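Local coordinates for protein putative transporter (PDB 3LV9) that is a putative membrane transporter of the UPF0053 family, represented by its paired CBS domains, and as a whole may bind flavin adenine dinucleotide, at residues A[49-54]-A[77-82]; A[59-64]-A[68-73]. One frame throughout, in Å; residues are numbered along the deposited sequence.

Interaction 1 of 2, residues A[49-54]-A[77-82]; sequences AILKEE and DLYNQK
L51 and L78 mark the nearest approach of helix 49-53 to helix 77-82, with CA atoms 9.6 Å apart, axes 12.3 Å apart at closest, and chain directions 133° from parallel. At that spacing the backbones stay well separated, and three side chains do nearly all the touching. L51 and L78 both send their CB across the gap and meet obliquely at their methyl ends. L51 CD1 lies 3.2 Å from L78 CD1, close enough that the exact separation is doubtful at this resolution, though the pairing of these two methyls is plain. L78 CD1 also comes within 4.2 Å of L51 CG, so it sits against the branch point as well as the methyl.

The two helices are those of a CBS domain, and L51 also packs on Y59 of strand 58-62. Within the helix pair, L78 reaches back to I47 and Y79 to L48, which extends the apolar seam one turn or so toward the start of helix 44-53.

Y79 comes in alongside. Its CG stands anti to the carbonyl carbon (chi1 -79°), which carries the long ring over to the base of L51, where Y79 OH ends 3.6 Å from L51 CB. L51 CB approaches the ring obliquely, 4.3 Å from Y79 CZ. The hydroxyl finds its polar partner on another chain, hydrogen-bonding E141 of the second subunit; V144 of that same subunit packs on Y79 and E141 of it on K52, so this side of the helix pair borders the second subunit.

Interaction 2 of 2, residues A[59-64]-A[68-73]; sequences YPVCRK and DILGFV
R63 and D68 face each other at the loop end of the antiparallel strands 59-62 and 69-73, joined through the backbone by R63 N to D68 O at 3.0 Å. The R63 side chain runs outward beside D68. R63 CB lies 3.5 Å from D68 OD2 and also touches L70 CD2; R63 CG and R63 CD follow at 3.6 and 3.5 Å from the same oxygen, so the aliphatic stem runs alongside the carboxylate, both side chains pointing the same way. At chi3 (-74°) the chain bends. The guanidinium, turned 72° from the carboxylate plane, crosses over L70 instead: L70 CD2 lies over one face toward the rim, 3.9 Å from R63 NH1, while R63 NH2 is 4.1 Å from L70 CD1. The charge is met by E40, which forms a salt bridge with R63 NE.

This is a beta hairpin of the CBS fold, interrupted by a beta bulge. V61 pairs with G71 but C62 with I69, which makes L70 the extra residue; its N-H still bonds V61 O, while V61 N bonds G71 O. One face of the hairpin carries V61 and V73, and V61 CG2 meets V73 CG1 at 3.7 Å. On the other, I69 CD1 rests 3.7 Å from C62 SG, the sulfur tied by disulfide to C37, and I69 and F72 pack against I122 and L120 of strand 120-124.

In the fold
From the N terminus, the chain runs through strand 38-39 into helix 44-53, then turns into strand 58-62. Interaction 2 closes a short loop, only three residues lying between its segments, before strand 69-74 leads into helix 75-85. Interaction 1 closes the wider loop of 22 residues, with interaction 2 nested inside it; the two do not cross. Together they tie the helix-strand-strand-helix run of the first CBS domain: the helix pair covers the hairpin face bearing Y59 and V73, with E54 packing on Y59 and L78 CD1 on V73 CG2. The hairpin's other face turns to the sheet built mostly from the second CBS domain.

Interaction 1 of 2, residues A[49-54]-A[77-82]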
# COMPACT_ATOMS: atom_id res chain seq x y z
N ALA A 49 -11.94 4.92 11.90
CA ALA A 49 -13.04 4.15 11.30
C ALA A 49 -12.90 4.05 9.77
O ALA A 49 -13.13 2.98 9.18
CB ALA A 49 -14.39 4.72 11.67
N ILE A 50 -12.48 5.15 9.13
CA ILE A 50 -12.32 5.12 7.67
C ILE A 50 -11.03 4.40 7.28
O ILE A 50 -11.10 3.57 6.39
CB ILE A 50 -12.53 6.51 6.93
CG1 ILE A 50 -11.26 7.34 6.81
CG2 ILE A 50 -13.65 7.39 7.57
CD1 ILE A 50 -11.60 8.94 6.76
N LEU A 51 -9.89 4.61 7.95
CA LEU A 51 -8.69 3.78 7.65
C LEU A 51 -8.96 2.28 7.74
O LEU A 51 -8.46 1.51 6.92
CB LEU A 51 -7.48 4.09 8.54
CG LEU A 51 -7.03 5.55 8.65
CD1 LEU A 51 -5.56 5.75 8.91
CD2 LEU A 51 -7.46 6.32 7.44
N LYS A 52 -9.74 1.87 8.72
CA LYS A 52 -10.07 0.46 8.91
C LYS A 52 -10.91 -0.10 7.75
O LYS A 52 -10.60 -1.15 7.22
CB LYS A 52 -10.81 0.27 10.22
CG LYS A 52 -10.80 -1.14 10.72
CD LYS A 52 -12.14 -1.58 11.35
CE LYS A 52 -12.16 -3.10 11.60
NZ LYS A 52 -13.54 -3.69 11.57
N GLU A 53 -11.96 0.60 7.36
CA GLU A 53 -12.89 0.15 6.30
C GLU A 53 -12.25 0.16 4.91
O GLU A 53 -12.42 -0.78 4.14
CB GLU A 53 -14.09 1.10 6.28
CG GLU A 53 -15.21 0.76 5.30
CD GLU A 53 -15.92 2.02 4.75
OE1 GLU A 53 -15.33 3.13 4.86
OE2 GLU A 53 -17.05 1.89 4.19
N GLU A 54 -11.56 1.25 4.61
CA GLU A 54 -10.87 1.46 3.33
C GLU A 54 -9.53 0.72 3.27
O GLU A 54 -8.82 0.63 4.25
CB GLU A 54 -10.61 2.96 3.16
CG GLU A 54 -11.86 3.79 2.98
CD GLU A 54 -12.39 3.68 1.59
OE1 GLU A 54 -11.55 3.72 0.65
OE2 GLU A 54 -13.64 3.55 1.42
N ASP A 77 2.27 6.52 9.61
CA ASP A 77 2.45 7.75 10.35
C ASP A 77 1.24 8.08 11.24
O ASP A 77 1.42 8.42 12.40
CB ASP A 77 2.69 8.90 9.39
CG ASP A 77 3.78 8.63 8.40
OD1 ASP A 77 4.50 7.63 8.54
OD2 ASP A 77 3.90 9.45 7.47
N LEU A 78 0.02 7.99 10.71
CA LEU A 78 -1.17 8.26 11.51
C LEU A 78 -1.19 7.32 12.72
O LEU A 78 -1.44 7.74 13.88
CB LEU A 78 -2.46 8.06 10.70
CG LEU A 78 -3.13 9.20 9.92
CD1 LEU A 78 -4.25 8.67 9.02
CD2 LEU A 78 -3.71 10.27 10.78
N TYR A 79 -0.98 6.04 12.45
CA TYR A 79 -1.14 5.00 13.48
C TYR A 79 -0.02 5.17 14.51
O TYR A 79 -0.27 5.12 15.71
CB TYR A 79 -1.11 3.60 12.87
CG TYR A 79 -2.38 3.08 12.19
CD1 TYR A 79 -3.64 3.42 12.65
CD2 TYR A 79 -2.32 2.17 11.13
CE1 TYR A 79 -4.78 2.91 12.08
CE2 TYR A 79 -3.47 1.65 10.56
CZ TYR A 79 -4.69 2.04 11.05
OH TYR A 79 -5.87 1.59 10.53
N ASN A 80 1.21 5.42 14.06
CA ASN A 80 2.29 5.67 15.02
C ASN A 80 2.03 6.90 15.92
O ASN A 80 2.39 6.87 17.10
CB ASN A 80 3.65 5.83 14.32
CG ASN A 80 4.20 4.50 13.76
OD1 ASN A 80 3.86 3.43 14.26
ND2 ASN A 80 5.04 4.59 12.72
N GLN A 81 1.39 7.95 15.40
CA GLN A 81 1.05 9.08 16.27
C GLN A 81 0.10 8.63 17.34
O GLN A 81 0.27 8.95 18.50
CB GLN A 81 0.41 10.23 15.49
CG GLN A 81 1.38 11.14 14.82
CD GLN A 81 0.73 12.40 14.25
OE1 GLN A 81 -0.50 12.46 14.00
NE2 GLN A 81 1.56 13.44 14.06
N LYS A 82 -0.91 7.88 16.95
CA LYS A 82 -2.00 7.59 17.86
C LYS A 82 -1.53 6.63 18.93
O LYS A 82 -1.91 6.74 20.09
CB LYS A 82 -3.19 6.99 17.12
CG LYS A 82 -4.39 6.69 18.01
CD LYS A 82 -5.13 7.95 18.43
CE LYS A 82 -6.32 7.65 19.31
NZ LYS A 82 -6.82 8.92 19.96

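Interaction 2 of 2, residues A[59-64]-A[68-73]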
# COMPACT_ATOMS: atom_id res chain seq x y z
N TYR A 59 -3.65 8.96 2.23
CA TYR A 59 -4.87 9.73 2.20
C TYR A 59 -4.56 11.20 2.07
O TYR A 59 -3.79 11.75 2.84
CB TYR A 59 -5.71 9.53 3.43
CG TYR A 59 -6.34 8.16 3.58
CD1 TYR A 59 -7.70 7.95 3.27
CD2 TYR A 59 -5.62 7.09 4.08
CE1 TYR A 59 -8.31 6.70 3.42
CE2 TYR A 59 -6.22 5.80 4.24
CZ TYR A 59 -7.57 5.63 3.92
OH TYR A 59 -8.18 4.39 4.06
N PRO A 60 -5.21 11.84 1.12
CA PRO A 60 -5.23 13.27 1.10
C PRO A 60 -5.93 13.86 2.31
O PRO A 60 -6.82 13.25 2.84
CB PRO A 60 -6.00 13.59 -0.17
CG PRO A 60 -6.90 12.43 -0.36
CD PRO A 60 -6.21 11.25 0.22
N VAL A 61 -5.45 15.03 2.74
CA VAL A 61 -5.99 15.78 3.81
C VAL A 61 -6.57 17.07 3.19
O VAL A 61 -5.90 17.74 2.36
CB VAL A 61 -4.88 16.13 4.82
CG1 VAL A 61 -5.35 17.10 5.85
CG2 VAL A 61 -4.34 14.87 5.47
N CYS A 62 -7.80 17.38 3.56
CA CYS A 62 -8.55 18.55 3.10
C CYS A 62 -8.93 19.49 4.21
O CYS A 62 -9.21 19.06 5.29
CB CYS A 62 -9.87 18.14 2.46
SG CYS A 62 -9.82 16.87 1.34
N ARG A 63 -9.01 20.76 3.90
CA ARG A 63 -9.57 21.78 4.77
C ARG A 63 -10.92 22.12 4.20
O ARG A 63 -11.02 22.61 3.07
CB ARG A 63 -8.63 22.99 4.79
CG ARG A 63 -9.10 24.30 5.44
CD ARG A 63 -7.92 25.33 5.49
NE ARG A 63 -6.96 24.95 6.55
CZ ARG A 63 -5.66 25.28 6.61
NH1 ARG A 63 -5.08 26.04 5.67
NH2 ARG A 63 -4.90 24.84 7.63
N LYS A 64 -11.95 21.79 4.95
CA LYS A 64 -13.34 22.17 4.63
C LYS A 64 -13.98 21.37 3.50
O LYS A 64 -15.02 20.75 3.70
CB LYS A 64 -13.47 23.69 4.37
CG LYS A 64 -13.43 24.57 5.63
CD LYS A 64 -14.26 23.98 6.77
CE LYS A 64 -15.11 25.01 7.52
NZ LYS A 64 -16.01 24.33 8.54
N ASP A 68 -9.79 22.11 -1.45
CA ASP A 68 -8.70 22.69 -0.67
C ASP A 68 -7.87 21.58 -0.08
O ASP A 68 -8.01 21.28 1.07
CB ASP A 68 -9.25 23.64 0.40
CG ASP A 68 -8.14 24.46 1.10
OD1 ASP A 68 -6.95 24.33 0.68
OD2 ASP A 68 -8.46 25.21 2.05
N ILE A 69 -7.04 20.95 -0.90
CA ILE A 69 -6.13 19.91 -0.43
C ILE A 69 -4.90 20.52 0.22
O ILE A 69 -4.23 21.35 -0.38
CB ILE A 69 -5.61 19.04 -1.57
CG1 ILE A 69 -6.77 18.43 -2.35
CG2 ILE A 69 -4.69 17.94 -1.01
CD1 ILE A 69 -7.68 17.66 -1.55
N LEU A 70 -4.58 20.07 1.43
CA LEU A 70 -3.39 20.52 2.14
C LEU A 70 -2.13 19.64 1.88
O LEU A 70 -0.99 20.09 2.03
CB LEU A 70 -3.70 20.53 3.63
CG LEU A 70 -4.93 21.31 4.10
CD1 LEU A 70 -4.93 21.27 5.66
CD2 LEU A 70 -4.95 22.75 3.58
N GLY A 71 -2.35 18.39 1.50
CA GLY A 71 -1.24 17.47 1.27
C GLY A 71 -1.80 16.09 1.44
O GLY A 71 -2.98 15.90 1.26
N PHE A 72 -0.97 15.13 1.80
CA PHE A 72 -1.49 13.83 2.14
C PHE A 72 -0.78 13.22 3.34
O PHE A 72 0.25 13.72 3.81
CB PHE A 72 -1.40 12.89 0.96
CG PHE A 72 -0.04 12.28 0.75
CD1 PHE A 72 0.24 11.02 1.24
CD2 PHE A 72 0.93 12.94 -0.02
CE1 PHE A 72 1.48 10.40 0.99
CE2 PHE A 72 2.19 12.34 -0.27
CZ PHE A 72 2.47 11.07 0.24
N VAL A 73 -1.34 12.13 3.83
CA VAL A 73 -0.74 11.47 4.91
C VAL A 73 -0.71 10.01 4.61
O VAL A 73 -1.52 9.51 3.83
CB VAL A 73 -1.47 11.75 6.24
CG1 VAL A 73 -1.23 13.18 6.64
CG2 VAL A 73 -2.97 11.44 6.13